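Local coordinates for protein endoglucanase (Ruminococcus champanellensis, PDB 6WQV) that probably hydrolyses internal beta-1,4 linkages of cellulose and related plant polysaccharides as a broad-specificity family 5 endoglucanase, and is captured with bound cellotriose, at residues A[13-16]-A[17-20]; A[300-303]-A[304-308]. All blocks are in the same frame, centred on the assembly; numbering follows the deposited sequence. Where two conformers were deposited one is given.

Interaction 1: A[13-16]-A[17-20]; sequences DLTA and SQLL
Thr15 and Gln18 clasp each other across the first turn of helix 16-22, their side chains meeting at a slant. Thr15 is the N-cap: its OG1 accepts from Gln18 N at 3.1 Å, and it can do so because chi1 of 69° sets the hydroxyl between the backbone N and the carbonyl carbon. The reply completes a capping box. Gln18 runs back along the turn, extended beyond CG, until OE1 accepts the N-H of Thr15, with OE1 2.9 Å from Thr15 N, a nearly straight bond (166° at the hydrogen) whose donor is tilted 22° from the plane of the carbonyl. On the way CG passes 3.3 Å from Thr15 OG1. Leu14 crosses the glutamine at about a right angle, with CD2 3.7 Å from OE1. A valine in place of Thr15 would probably leave Gln18 N without its cap, so that the first turn is held less firmly. Behind the box the helical pattern starts, with Leu19 N bonded to Thr15 O at 2.9 Å. Lys235 pairs with Asp13 and also bonds to Leu14 O, while Ala16 is backbone-bonded to Asn234, which ties the start of the helix to the chain just ahead of barrel strand 236-241.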
ATOM      1  N   ASP A  13       9.992  17.754 -11.169  1.00 19.87           N
ATOM      2  CA  ASP A  13       8.624  17.684 -11.670  1.00 21.38           C
ATOM      3  C   ASP A  13       8.609  16.565 -12.701  1.00 21.23           C
ATOM      4  O   ASP A  13       8.970  16.772 -13.863  1.00 21.81           O
ATOM      5  CB  ASP A  13       8.242  19.018 -12.292  1.00 19.95           C
ATOM      6  CG  ASP A  13       6.775  19.105 -12.636  1.00 21.81           C
ATOM      7  OD1 ASP A  13       6.045  18.103 -12.479  1.00 20.82           O
ATOM      8  OD2 ASP A  13       6.364  20.198 -13.067  1.00 24.20           O
ATOM      9  N   LEU A  14       8.206  15.374 -12.266  1.00 20.21           N
ATOM     10  CA  LEU A  14       8.168  14.202 -13.122  1.00 22.00           C
ATOM     11  C   LEU A  14       6.753  13.659 -13.208  1.00 18.69           C
ATOM     12  O   LEU A  14       5.969  13.764 -12.257  1.00 19.50           O
ATOM     13  CB  LEU A  14       9.036  13.090 -12.549  1.00 27.12           C
ATOM     14  CG  LEU A  14      10.515  13.407 -12.365  1.00 33.04           C
ATOM     15  CD1 LEU A  14      11.172  12.210 -11.703  1.00 34.81           C
ATOM     16  CD2 LEU A  14      11.159  13.733 -13.685  1.00 36.76           C
ATOM     17  N   THR A  15       6.439  13.036 -14.336  1.00 17.24           N
ATOM     18  CA  THR A  15       5.142  12.385 -14.435  1.00 17.21           C
ATOM     19  C   THR A  15       5.130  11.088 -13.627  1.00 15.20           C
ATOM     20  O   THR A  15       6.171  10.540 -13.236  1.00 14.94           O
ATOM     21  CB  THR A  15       4.817  12.029 -15.881  1.00 18.78           C
ATOM     22  OG1 THR A  15       5.702  10.989 -16.317  1.00 20.99           O
ATOM     23  CG2 THR A  15       4.956  13.223 -16.783  1.00 18.85           C
ATOM     24  N   ALA A  16       3.922  10.569 -13.403  1.00 16.66           N
ATOM     25  CA  ALA A  16       3.798   9.307 -12.679  1.00 15.13           C
ATOM     26  C   ALA A  16       4.542   8.189 -13.397  1.00 15.45           C
ATOM     27  O   ALA A  16       5.206   7.369 -12.757  1.00 14.80           O
ATOM     28  CB  ALA A  16       2.322   8.945 -12.521  1.00 16.38           C
ATOM     29  N   SER A  17       4.434   8.133 -14.723  0.59 16.74           N
ATOM     30  CA  SER A  17       5.155   7.104 -15.462  0.59 16.87           C
ATOM     31  C   SER A  17       6.657   7.237 -15.255  0.59 16.61           C
ATOM     32  O   SER A  17       7.358   6.233 -15.076  0.59 15.92           O
ATOM     33  CB  SER A  17       4.823   7.190 -16.950  0.59 18.71           C
ATOM     34  OG  SER A  17       3.475   6.829 -17.187  0.59 19.61           O
ATOM     35  N   GLN A  18       7.175   8.469 -15.302  1.00 16.86           N
ATOM     36  CA  GLN A  18       8.606   8.676 -15.102  1.00 16.62           C
ATOM     37  C   GLN A  18       9.044   8.253 -13.708  1.00 16.75           C
ATOM     38  O   GLN A  18      10.107   7.642 -13.543  1.00 17.64           O
ATOM     39  CB  GLN A  18       8.964  10.142 -15.356  1.00 18.73           C
ATOM     40  CG  GLN A  18       8.954  10.530 -16.828  1.00 21.00           C
ATOM     41  CD  GLN A  18       9.035  12.033 -17.063  1.00 22.62           C
ATOM     42  OE1 GLN A  18       8.607  12.835 -16.234  1.00 23.95           O
ATOM     43  NE2 GLN A  18       9.587  12.414 -18.209  1.00 23.51           N
ATOM     44  N   LEU A  19       8.243   8.568 -12.686  1.00 14.80           N
ATOM     45  CA  LEU A  19       8.586   8.169 -11.330  1.00 16.15           C
ATOM     46  C   LEU A  19       8.570   6.654 -11.200  1.00 14.61           C
ATOM     47  O   LEU A  19       9.494   6.063 -10.625  1.00 14.35           O
ATOM     48  CB  LEU A  19       7.612   8.823 -10.352  1.00 18.42           C
ATOM     49  CG  LEU A  19       7.876   8.658  -8.863  1.00 22.31           C
ATOM     50  CD1 LEU A  19       7.021   9.608  -8.039  1.00 22.03           C
ATOM     51  CD2 LEU A  19       7.596   7.230  -8.432  1.00 29.84           C
ATOM     52  N   LEU A  20       7.545   6.004 -11.751  1.00 13.79           N
ATOM     53  CA  LEU A  20       7.473   4.548 -11.681  1.00 13.81           C
ATOM     54  C   LEU A  20       8.657   3.893 -12.379  1.00 15.24           C
ATOM     55  O   LEU A  20       9.078   2.796 -11.983  1.00 16.61           O
ATOM     56  CB  LEU A  20       6.143   4.055 -12.259  1.00 13.53           C
ATOM     57  CG  LEU A  20       4.923   4.389 -11.398  1.00 13.32           C
ATOM     58  CD1 LEU A  20       3.639   4.203 -12.217  1.00 15.93           C
ATOM     59  CD2 LEU A  20       4.870   3.573 -10.119  1.00 14.40           C
TER

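Interaction 2: A[300-303]-A[304-308]; sequences RVLW and GENYL
Successive i to i+4 backbone bonds run through 300-308, among them Gly304 N to Arg300 O at 2.7 Å and Tyr307 N to Trp303 O at 2.8 Å. Trp303 and Tyr307, one turn apart, lie alongside and point the same way, both with CG anti to the backbone N (chi1 166° and -163°). Tyr307 CB and CG sit over one face of the indole, displaced toward its rim, and CD2 comes 3.6 Å from Trp303 CZ2; the ring planes meet obliquely at 57°. Gly304 CA comes 3.4 Å from Trp303 CE3. This is the helix of a beta-alpha-beta unit of the TIM barrel, between strands 284-289 and 318-322, and both aromatics face inward: Trp303 NE1 bonds to Ser244 O, Tyr307 OH to Ser242 O, and the tyrosine ring stacks on Phe289. Elsewhere round the helix, Asn306 grips Leu302 O twice, through ND2 at 2.9 Å and its own backbone N at 3.2 Å, from opposite faces of the carbonyl plane. The amide lies beside Leu302, whose CD1 is 3.6 Å from ND2, and its OD1 accepts from Arg309. Glu305 slants across Val301, and the pair reaches helix 346-353 through Ala351 and Glu347.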
ATOM      1  N   ARG A 300       7.552 -21.401  -4.088  1.00 15.66           N
ATOM      2  CA  ARG A 300       7.565 -19.951  -3.966  1.00 13.26           C
ATOM      3  C   ARG A 300       8.655 -19.324  -4.824  1.00 13.18           C
ATOM      4  O   ARG A 300       8.465 -18.213  -5.341  1.00 13.86           O
ATOM      5  CB  ARG A 300       7.705 -19.519  -2.506  1.00 15.40           C
ATOM      6  CG  ARG A 300       6.477 -19.835  -1.658  1.00 15.65           C
ATOM      7  CD  ARG A 300       6.302 -18.840  -0.518  1.00 16.03           C
ATOM      8  NE  ARG A 300       7.350 -18.990   0.488  1.00 15.46           N
ATOM      9  CZ  ARG A 300       7.622 -18.088   1.429  1.00 12.38           C
ATOM     10  NH1 ARG A 300       6.931 -16.963   1.510  1.00 13.72           N
ATOM     11  NH2 ARG A 300       8.599 -18.334   2.287  1.00 14.48           N
ATOM     12  N   VAL A 301       9.797 -20.002  -4.983  1.00 14.09           N
ATOM     13  CA  VAL A 301      10.857 -19.497  -5.859  1.00 13.83           C
ATOM     14  C   VAL A 301      10.378 -19.451  -7.304  1.00 15.78           C
ATOM     15  O   VAL A 301      10.581 -18.459  -8.011  1.00 15.84           O
ATOM     16  CB  VAL A 301      12.138 -20.334  -5.694  1.00 16.19           C
ATOM     17  CG1 VAL A 301      13.138 -20.042  -6.813  1.00 17.14           C
ATOM     18  CG2 VAL A 301      12.781 -20.065  -4.335  1.00 17.61           C
ATOM     19  N   LEU A 302       9.728 -20.518  -7.765  1.00 14.99           N
ATOM     20  CA  LEU A 302       9.224 -20.538  -9.133  1.00 14.56           C
ATOM     21  C   LEU A 302       8.150 -19.479  -9.325  1.00 14.01           C
ATOM     22  O   LEU A 302       8.150 -18.744 -10.322  1.00 14.82           O
ATOM     23  CB  LEU A 302       8.677 -21.929  -9.445  1.00 16.48           C
ATOM     24  CG  LEU A 302       8.116 -22.157 -10.845  1.00 18.55           C
ATOM     25  CD1 LEU A 302       9.221 -22.015 -11.871  1.00 21.23           C
ATOM     26  CD2 LEU A 302       7.448 -23.515 -10.952  1.00 19.50           C
ATOM     27  N   TRP A 303       7.216 -19.390  -8.375  1.00 13.77           N
ATOM     28  CA  TRP A 303       6.190 -18.352  -8.414  1.00 12.57           C
ATOM     29  C   TRP A 303       6.819 -16.965  -8.429  1.00 13.08           C
ATOM     30  O   TRP A 303       6.445 -16.111  -9.244  1.00 13.97           O
ATOM     31  CB  TRP A 303       5.260 -18.529  -7.206  1.00 12.27           C
ATOM     32  CG  TRP A 303       4.380 -17.360  -6.932  1.00 10.60           C
ATOM     33  CD1 TRP A 303       3.146 -17.116  -7.462  1.00 12.39           C
ATOM     34  CD2 TRP A 303       4.666 -16.265  -6.059  1.00 11.73           C
ATOM     35  NE1 TRP A 303       2.646 -15.928  -6.969  1.00 13.26           N
ATOM     36  CE2 TRP A 303       3.563 -15.391  -6.105  1.00 12.10           C
ATOM     37  CE3 TRP A 303       5.752 -15.944  -5.240  1.00 12.29           C
ATOM     38  CZ2 TRP A 303       3.515 -14.209  -5.362  1.00 12.00           C
ATOM     39  CZ3 TRP A 303       5.707 -14.769  -4.506  1.00 12.73           C
ATOM     40  CH2 TRP A 303       4.601 -13.914  -4.581  1.00 11.94           C
ATOM     41  N   GLY A 304       7.793 -16.725  -7.552  1.00 13.08           N
ATOM     42  CA  GLY A 304       8.345 -15.388  -7.419  1.00 14.60           C
ATOM     43  C   GLY A 304       9.138 -14.944  -8.631  1.00 13.54           C
ATOM     44  O   GLY A 304       9.037 -13.784  -9.055  1.00 14.36           O
ATOM     45  N   GLU A 305       9.953 -15.839  -9.196  1.00 13.26           N
ATOM     46  CA  GLU A 305      10.676 -15.494 -10.413  1.00 15.85           C
ATOM     47  C   GLU A 305       9.704 -15.083 -11.512  1.00 12.65           C
ATOM     48  O   GLU A 305       9.913 -14.080 -12.203  1.00 14.71           O
ATOM     49  CB  GLU A 305      11.498 -16.683 -10.912  1.00 20.83           C
ATOM     50  CG  GLU A 305      12.569 -17.206  -9.983  1.00 30.65           C
ATOM     51  CD  GLU A 305      13.296 -18.408 -10.574  1.00 36.90           C
ATOM     52  OE1 GLU A 305      12.636 -19.253 -11.219  1.00 39.04           O
ATOM     53  OE2 GLU A 305      14.528 -18.499 -10.397  1.00 39.71           O
ATOM     54  N   ASN A 306       8.628 -15.848 -11.678  1.00 12.65           N
ATOM     55  CA  ASN A 306       7.706 -15.583 -12.776  1.00 12.68           C
ATOM     56  C   ASN A 306       6.840 -14.361 -12.501  1.00 13.07           C
ATOM     57  O   ASN A 306       6.538 -13.599 -13.426  1.00 13.54           O
ATOM     58  CB  ASN A 306       6.865 -16.823 -13.049  1.00 13.63           C
ATOM     59  CG  ASN A 306       7.615 -17.845 -13.853  1.00 15.67           C
ATOM     60  OD1 ASN A 306       7.758 -17.701 -15.068  1.00 16.10           O
ATOM     61  ND2 ASN A 306       8.134 -18.872 -13.183  1.00 15.77           N
ATOM     62  N   TYR A 307       6.424 -14.155 -11.248  1.00 12.93           N
ATOM     63  CA  TYR A 307       5.632 -12.970 -10.920  1.00 12.76           C
ATOM     64  C   TYR A 307       6.376 -11.698 -11.326  1.00 14.20           C
ATOM     65  O   TYR A 307       5.844 -10.857 -12.064  1.00 12.79           O
ATOM     66  CB  TYR A 307       5.284 -12.973  -9.424  1.00 13.02           C
ATOM     67  CG  TYR A 307       4.148 -12.034  -9.028  1.00 11.40           C
ATOM     68  CD1 TYR A 307       4.297 -10.664  -9.145  1.00 12.23           C
ATOM     69  CD2 TYR A 307       2.945 -12.525  -8.543  1.00 13.04           C
ATOM     70  CE1 TYR A 307       3.280  -9.809  -8.797  1.00 12.52           C
ATOM     71  CE2 TYR A 307       1.920 -11.675  -8.191  1.00 12.31           C
ATOM     72  CZ  TYR A 307       2.094 -10.319  -8.324  1.00 12.40           C
ATOM     73  OH  TYR A 307       1.093  -9.449  -7.973  1.00 12.80           O
ATOM     74  N   LEU A 308       7.628 -11.552 -10.884  1.00 12.25           N
ATOM     75  CA  LEU A 308       8.378 -10.338 -11.182  1.00 12.16           C
ATOM     76  C   LEU A 308       8.716 -10.237 -12.664  1.00 13.59           C
ATOM     77  O   LEU A 308       8.693  -9.135 -13.234  1.00 13.63           O
ATOM     78  CB  LEU A 308       9.640 -10.269 -10.330  1.00 12.54           C
ATOM     79  CG  LEU A 308       9.499  -9.701  -8.923  1.00 14.37           C
ATOM     80  CD1 LEU A 308       9.102  -8.221  -8.948  1.00 19.62           C
ATOM     81  CD2 LEU A 308       8.505 -10.477  -8.087  1.00 16.26           C
TER

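In the fold
Interactions 1 and 2 belong to separate parts of one barrel and do not touch: their centres lie 27 Å apart and their nearest atoms about 11 Å. The 13-20 segment leads into strand 26-29, the first of the eight, whereas 300-308 lies on the helix between the seventh and eighth strands, which the closed sheet brings beside the first. Arg317, just ahead of strand 318-322, bonds to Leu20 O, so the two regions are linked indirectly. From interaction 2, the side chain of Tyr307 is about 11 Å from one glucose unit and that of Arg300 about 12 Å from another. Trp303 and Tyr307 bond to the backbone of Ser244 and Ser242, which flank the ligand-pocket residue Tyr243.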